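Local coordinates for protein tetraacyldisaccharide 4'-kinase (Aquifex aeolicus, PDB 4EHX) that probably transfers the gamma-phosphate of ATP to the 4'-position of a tetraacyldisaccharide 1-phosphate, forming lipid IVA in lipid A biosynthesis, at residues K51-M56 and M104-L108; T81-Y87 and H110-S116. One frame throughout, in Å; residues are numbered along the deposited sequence.

Contact 1. Residues K51-M56 and M104-L108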
loop_
_atom_site.group_PDB
_atom_site.type_symbol
_atom_site.label_atom_id
_atom_site.label_comp_id
_atom_site.label_asym_id
_atom_site.label_seq_id
_atom_site.Cartn_x
_atom_site.Cartn_y
_atom_site.Cartn_z
ATOM N N LYS A 51 -2.218 0.938 3.576
ATOM C CA LYS A 51 -2.224 1.723 2.348
ATOM C C LYS A 51 -2.534 0.861 1.124
ATOM O O LYS A 51 -3.287 1.272 0.247
ATOM C CB LYS A 51 -0.881 2.434 2.155
ATOM C CG LYS A 51 -0.781 3.182 0.855
ATOM C CD LYS A 51 0.562 2.938 0.185
ATOM C CE LYS A 51 0.672 1.504 -0.312
ATOM N NZ LYS A 51 2.011 1.227 -0.873
ATOM N N THR A 52 -1.935 -0.323 1.056
ATOM C CA THR A 52 -2.170 -1.219 -0.077
ATOM C C THR A 52 -3.650 -1.594 -0.157
ATOM O O THR A 52 -4.271 -1.480 -1.221
ATOM C CB THR A 52 -1.289 -2.486 0.003
ATOM O OG1 THR A 52 0.085 -2.095 0.059
ATOM C CG2 THR A 52 -1.492 -3.365 -1.227
ATOM N N SER A 53 -4.219 -2.034 0.963
ATOM C CA SER A 53 -5.651 -2.347 1.000
ATOM C C SER A 53 -6.509 -1.159 0.592
ATOM O O SER A 53 -7.505 -1.310 -0.130
ATOM C CB SER A 53 -6.084 -2.834 2.390
ATOM O OG SER A 53 -5.485 -4.067 2.699
ATOM N N PHE A 54 -6.152 0.035 1.057
ATOM C CA PHE A 54 -6.957 1.190 0.725
ATOM C C PHE A 54 -6.872 1.533 -0.757
ATOM O O PHE A 54 -7.863 1.934 -1.362
ATOM C CB PHE A 54 -6.605 2.426 1.579
ATOM C CG PHE A 54 -7.563 3.548 1.377
ATOM C CD1 PHE A 54 -8.805 3.544 2.018
ATOM C CD2 PHE A 54 -7.263 4.581 0.508
ATOM C CE1 PHE A 54 -9.724 4.564 1.804
ATOM C CE2 PHE A 54 -8.178 5.590 0.279
ATOM C CZ PHE A 54 -9.407 5.589 0.933
ATOM N N VAL A 55 -5.686 1.401 -1.348
ATOM C CA VAL A 55 -5.559 1.648 -2.786
ATOM C C VAL A 55 -6.484 0.721 -3.581
ATOM O O VAL A 55 -7.185 1.162 -4.498
ATOM C CB VAL A 55 -4.082 1.519 -3.273
ATOM C CG1 VAL A 55 -4.022 1.596 -4.776
ATOM C CG2 VAL A 55 -3.235 2.630 -2.641
ATOM N N MET A 56 -6.500 -0.562 -3.225
ATOM C CA MET A 56 -7.382 -1.527 -3.897
ATOM C C MET A 56 -8.838 -1.109 -3.749
ATOM O O MET A 56 -9.621 -1.147 -4.698
ATOM C CB MET A 56 -7.205 -2.918 -3.292
ATOM C CG MET A 56 -5.833 -3.538 -3.542
ATOM S SD MET A 56 -5.566 -4.969 -2.457
ATOM C CE MET A 56 -6.812 -6.081 -3.111
ATOM N N MET A 104 1.277 -4.471 -6.401
ATOM C CA MET A 104 0.113 -3.611 -6.641
ATOM C C MET A 104 -0.586 -3.994 -7.943
ATOM O O MET A 104 -1.807 -4.097 -8.005
ATOM C CB MET A 104 0.547 -2.137 -6.695
ATOM C CG MET A 104 -0.594 -1.123 -6.623
ATOM S SD MET A 104 -1.161 -0.825 -4.935
ATOM C CE MET A 104 0.391 -0.826 -4.054
ATOM N N ALA A 105 0.196 -4.186 -8.999
ATOM C CA ALA A 105 -0.388 -4.569 -10.289
ATOM C C ALA A 105 -1.118 -5.918 -10.235
ATOM O O ALA A 105 -2.181 -6.095 -10.842
ATOM C CB ALA A 105 0.694 -4.575 -11.377
ATOM N N LYS A 106 -0.556 -6.881 -9.510
ATOM C CA LYS A 106 -1.220 -8.176 -9.413
ATOM C C LYS A 106 -2.504 -8.049 -8.601
ATOM O O LYS A 106 -3.477 -8.754 -8.849
ATOM C CB LYS A 106 -0.297 -9.242 -8.804
ATOM C CG LYS A 106 0.923 -9.594 -9.646
ATOM C CD LYS A 106 0.576 -10.075 -11.069
ATOM C CE LYS A 106 -0.213 -11.354 -11.069
ATOM N NZ LYS A 106 -0.029 -12.159 -12.342
ATOM N N LEU A 107 -2.513 -7.135 -7.638
ATOM C CA LEU A 107 -3.717 -6.931 -6.831
ATOM C C LEU A 107 -4.805 -6.094 -7.518
ATOM O O LEU A 107 -5.919 -6.016 -7.005
ATOM C CB LEU A 107 -3.362 -6.317 -5.473
ATOM C CG LEU A 107 -2.490 -7.154 -4.541
ATOM C CD1 LEU A 107 -1.951 -6.273 -3.419
ATOM C CD2 LEU A 107 -3.305 -8.351 -4.014
ATOM N N LEU A 108 -4.491 -5.480 -8.665
ATOM C CA LEU A 108 -5.464 -4.643 -9.383
ATOM C C LEU A 108 -5.632 -5.024 -10.859
ATOM O O LEU A 108 -5.114 -4.338 -11.743
ATOM C CB LEU A 108 -5.049 -3.165 -9.313
ATOM C CG LEU A 108 -4.760 -2.529 -7.953
ATOM C CD1 LEU A 108 -3.998 -1.229 -8.139
ATOM C CD2 LEU A 108 -6.046 -2.300 -7.193
#
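The helix that follows the P-loop of this atypical P-loop kinase packs here, through Lys51, Thr52, Val55 and Met56, on the C-terminal end of helix 99-107. Lys51 and Thr52 belong to the predicted ATP-binding residues. No hydrogen bond crosses the contact; it is held by apolar side chains, two of them methionines. The Met104 chain starts with CG opposite its backbone N (chi1 -167°) and then bends at chi2 and chi3. This lays SD against Val55, 3.8 Å from CG1, with the two side chains at about a right angle. Leu107 reaches two residues with one methyl: its CD1 lies 3.7 Å from Thr52 CG2 and 4.0 Å from Met56 SD. Leu108 follows the helix and fills in beside the backbone, its CD2 3.6 Å from Met56 CA. An alanine at Met56 removes CG, SD and CE, which would probably open a gap beside Leu107 CB and leave Leu108 CD2 less well packed. Lys51 and Met104 also touch Asp138 of strand 134-138, so this edge of the contact borders the central strands. There the Met104 side chain crosses that of Lys51 at about a right angle, and its CE ends 4.1 Å from NZ of Lys51.

Contact 2. Residues T81-Y87 and H110-S116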
loop_
_atom_site.group_PDB
_atom_site.type_symbol
_atom_site.label_atom_id
_atom_site.label_comp_id
_atom_site.label_asym_id
_atom_site.label_seq_id
_atom_site.Cartn_x
_atom_site.Cartn_y
_atom_site.Cartn_z
ATOM N N THR A 81 11.054 5.973 -16.045
ATOM C CA THR A 81 9.621 5.713 -15.944
ATOM C C THR A 81 9.330 4.381 -16.624
ATOM O O THR A 81 9.862 4.099 -17.691
ATOM C CB THR A 81 8.817 6.830 -16.605
ATOM O OG1 THR A 81 9.155 8.072 -15.984
ATOM C CG2 THR A 81 7.339 6.589 -16.439
ATOM N N LEU A 82 8.502 3.556 -15.994
ATOM C CA LEU A 82 8.275 2.199 -16.469
ATOM C C LEU A 82 6.794 1.848 -16.362
ATOM O O LEU A 82 6.206 1.958 -15.286
ATOM C CB LEU A 82 9.090 1.213 -15.623
ATOM C CG LEU A 82 8.850 -0.272 -15.894
ATOM C CD1 LEU A 82 9.306 -0.611 -17.301
ATOM C CD2 LEU A 82 9.564 -1.128 -14.866
ATOM N N ILE A 83 6.186 1.447 -17.474
ATOM C CA ILE A 83 4.832 0.925 -17.403
ATOM C C ILE A 83 4.917 -0.511 -16.907
ATOM O O ILE A 83 5.480 -1.374 -17.565
ATOM C CB ILE A 83 4.107 0.976 -18.762
ATOM C CG1 ILE A 83 3.835 2.434 -19.166
ATOM C CG2 ILE A 83 2.795 0.165 -18.696
ATOM C CD1 ILE A 83 3.313 2.598 -20.606
ATOM N N VAL A 84 4.389 -0.747 -15.718
ATOM C CA VAL A 84 4.430 -2.066 -15.095
ATOM C C VAL A 84 3.242 -2.908 -15.557
ATOM O O VAL A 84 3.366 -4.105 -15.836
ATOM C CB VAL A 84 4.370 -1.910 -13.568
ATOM C CG1 VAL A 84 4.249 -3.279 -12.884
ATOM C CG2 VAL A 84 5.596 -1.149 -13.080
ATOM N N SER A 85 2.082 -2.269 -15.658
ATOM C CA SER A 85 0.895 -3.003 -16.068
ATOM C C SER A 85 -0.000 -2.117 -16.905
ATOM O O SER A 85 -0.161 -0.944 -16.602
ATOM C CB SER A 85 0.125 -3.459 -14.831
ATOM O OG SER A 85 -1.104 -4.053 -15.200
ATOM N N GLU A 86 -0.610 -2.695 -17.935
ATOM C CA GLU A 86 -1.570 -1.972 -18.747
ATOM C C GLU A 86 -2.961 -2.530 -18.482
ATOM O O GLU A 86 -3.324 -3.604 -18.978
ATOM C CB GLU A 86 -1.208 -2.085 -20.231
ATOM C CG GLU A 86 -2.259 -1.501 -21.167
ATOM C CD GLU A 86 -1.891 -1.669 -22.631
ATOM O OE1 GLU A 86 -1.423 -2.772 -23.004
ATOM O OE2 GLU A 86 -2.070 -0.702 -23.407
ATOM N N TYR A 87 -3.723 -1.811 -17.667
ATOM C CA TYR A 87 -5.066 -2.232 -17.278
ATOM C C TYR A 87 -5.151 -3.703 -16.868
ATOM O O TYR A 87 -5.998 -4.448 -17.353
ATOM C CB TYR A 87 -6.069 -1.870 -18.381
ATOM C CG TYR A 87 -6.075 -0.372 -18.560
ATOM C CD1 TYR A 87 -6.592 0.450 -17.562
ATOM C CD2 TYR A 87 -5.481 0.226 -19.669
ATOM C CE1 TYR A 87 -6.562 1.832 -17.674
ATOM C CE2 TYR A 87 -5.442 1.617 -19.793
ATOM C CZ TYR A 87 -5.996 2.405 -18.795
ATOM O OH TYR A 87 -5.978 3.773 -18.906
ATOM N N HIS A 110 -7.744 -4.621 -13.265
ATOM C CA HIS A 110 -8.309 -3.748 -14.309
ATOM C C HIS A 110 -7.645 -2.364 -14.338
ATOM O O HIS A 110 -8.133 -1.433 -14.988
ATOM C CB HIS A 110 -9.808 -3.558 -14.094
ATOM C CG HIS A 110 -10.542 -4.843 -13.886
ATOM N ND1 HIS A 110 -10.805 -5.722 -14.914
ATOM C CD2 HIS A 110 -11.041 -5.413 -12.763
ATOM C CE1 HIS A 110 -11.445 -6.774 -14.436
ATOM N NE2 HIS A 110 -11.600 -6.612 -13.133
ATOM N N VAL A 111 -6.530 -2.243 -13.648
ATOM C CA VAL A 111 -5.922 -0.925 -13.450
ATOM C C VAL A 111 -4.498 -0.895 -13.997
ATOM O O VAL A 111 -3.788 -1.891 -13.907
ATOM C CB VAL A 111 -5.911 -0.586 -11.950
ATOM C CG1 VAL A 111 -5.205 0.717 -11.711
ATOM C CG2 VAL A 111 -7.349 -0.532 -11.410
ATOM N N SER A 112 -4.075 0.239 -14.561
ATOM C CA SER A 112 -2.688 0.383 -14.991
ATOM C C SER A 112 -1.781 0.762 -13.815
ATOM O O SER A 112 -2.232 1.358 -12.846
ATOM C CB SER A 112 -2.555 1.416 -16.123
ATOM O OG SER A 112 -3.272 1.010 -17.283
ATOM N N VAL A 113 -0.509 0.393 -13.909
ATOM C CA VAL A 113 0.482 0.736 -12.886
ATOM C C VAL A 113 1.737 1.238 -13.575
ATOM O O VAL A 113 2.270 0.604 -14.498
ATOM C CB VAL A 113 0.846 -0.466 -11.999
ATOM C CG1 VAL A 113 1.945 -0.081 -10.986
ATOM C CG2 VAL A 113 -0.391 -0.979 -11.276
ATOM N N VAL A 114 2.198 2.394 -13.130
ATOM C CA VAL A 114 3.421 2.983 -13.655
ATOM C C VAL A 114 4.364 3.259 -12.485
ATOM O O VAL A 114 3.945 3.770 -11.445
ATOM C CB VAL A 114 3.105 4.287 -14.445
ATOM C CG1 VAL A 114 4.376 5.096 -14.697
ATOM C CG2 VAL A 114 2.374 3.942 -15.753
ATOM N N ALA A 115 5.627 2.865 -12.646
ATOM C CA ALA A 115 6.641 3.098 -11.631
ATOM C C ALA A 115 7.548 4.236 -12.095
ATOM O O ALA A 115 8.108 4.199 -13.191
ATOM C CB ALA A 115 7.464 1.821 -11.382
ATOM N N SER A 116 7.681 5.248 -11.255
ATOM C CA SER A 116 8.522 6.379 -11.577
ATOM C C SER A 116 8.773 7.143 -10.289
ATOM O O SER A 116 7.836 7.514 -9.598
ATOM C CB SER A 116 7.787 7.267 -12.586
ATOM O OG SER A 116 8.619 8.284 -13.083
HETATM O O HOH W 1 -2.434 -4.092 -12.892
#
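Strands 81-86 and 112-116 pair antiparallel, and the main-chain bonds set the frame. Leu82 and Ala115 form a hydrogen-bonded pair: Leu82 N gives to Ala115 O, and Ala115 N returns a bond to Leu82 O, 2.9 Å away. Ile83 and Val114 are the non-hydrogen-bonded pair beside it. A classic beta bulge follows, with Val84 and Ser85 both opposite Val113. Val113 O takes two N-H groups, Val84 N at 2.8 Å and Ser85 N at 3.1 Å. The Ser85 N-H lies in the carbonyl plane on a lone pair, while the Val84 N-H is tilted 22° from that plane. Val113 N in turn bonds Ser85 O.

Two side-chain hydroxyls add polar links. Thr81 OG1 donates to Ser116 OG at 3.0 Å, and Ser116 OG also bonds Asp118 O. Just past the end of strand 81-86, Tyr87 N donates to Ser112 OG (2.9 Å). With chi1 -61°, the Tyr87 ring folds back so that the same oxygen sits over its centre, 3.1 Å above the plane. His110 O lies at the ring edge, in plane. A water joins Ser85 OG to Val111 O.

Apolar contacts are fewer. Ile83 CG1 meets Val114 CG2, and Thr81 CG2 touches Val114 CG1 at 3.7 Å. On the other face Val84 CG2 packs on Ala115 CB.

Strand 112-116 also pairs in parallel with strand 67-71, and so lies between it and strand 81-86. Helix 119-130 covers the face of Thr81, Ile83 and Ser112, and its Leu130 O bonds Tyr87 OH. Helix 99-107 covers the other face, with Pro101 on Val84 and Ala115, and Ala105 on Ser85 and Val113.

From the N terminus, the chain first passes residues 51-56 on the helix after the P-loop, then strand 81-86. Helix 99-107 follows, and its end closes contact 1 across 47 intervening residues. Strand 112-116 comes next and closes contact 2 across 22. The segments alternate along the chain, so the two loops cross and neither nests in the other. Helix 99-107 joins them: it meets the P-loop helix through one side and the paired strands through another. There Ala105 CB lies 3.7 Å from Ser85 CB, and Ala105 CA the same distance from Val113 CG2. Together the contacts tie the predicted ATP site to the antiparallel strand pair.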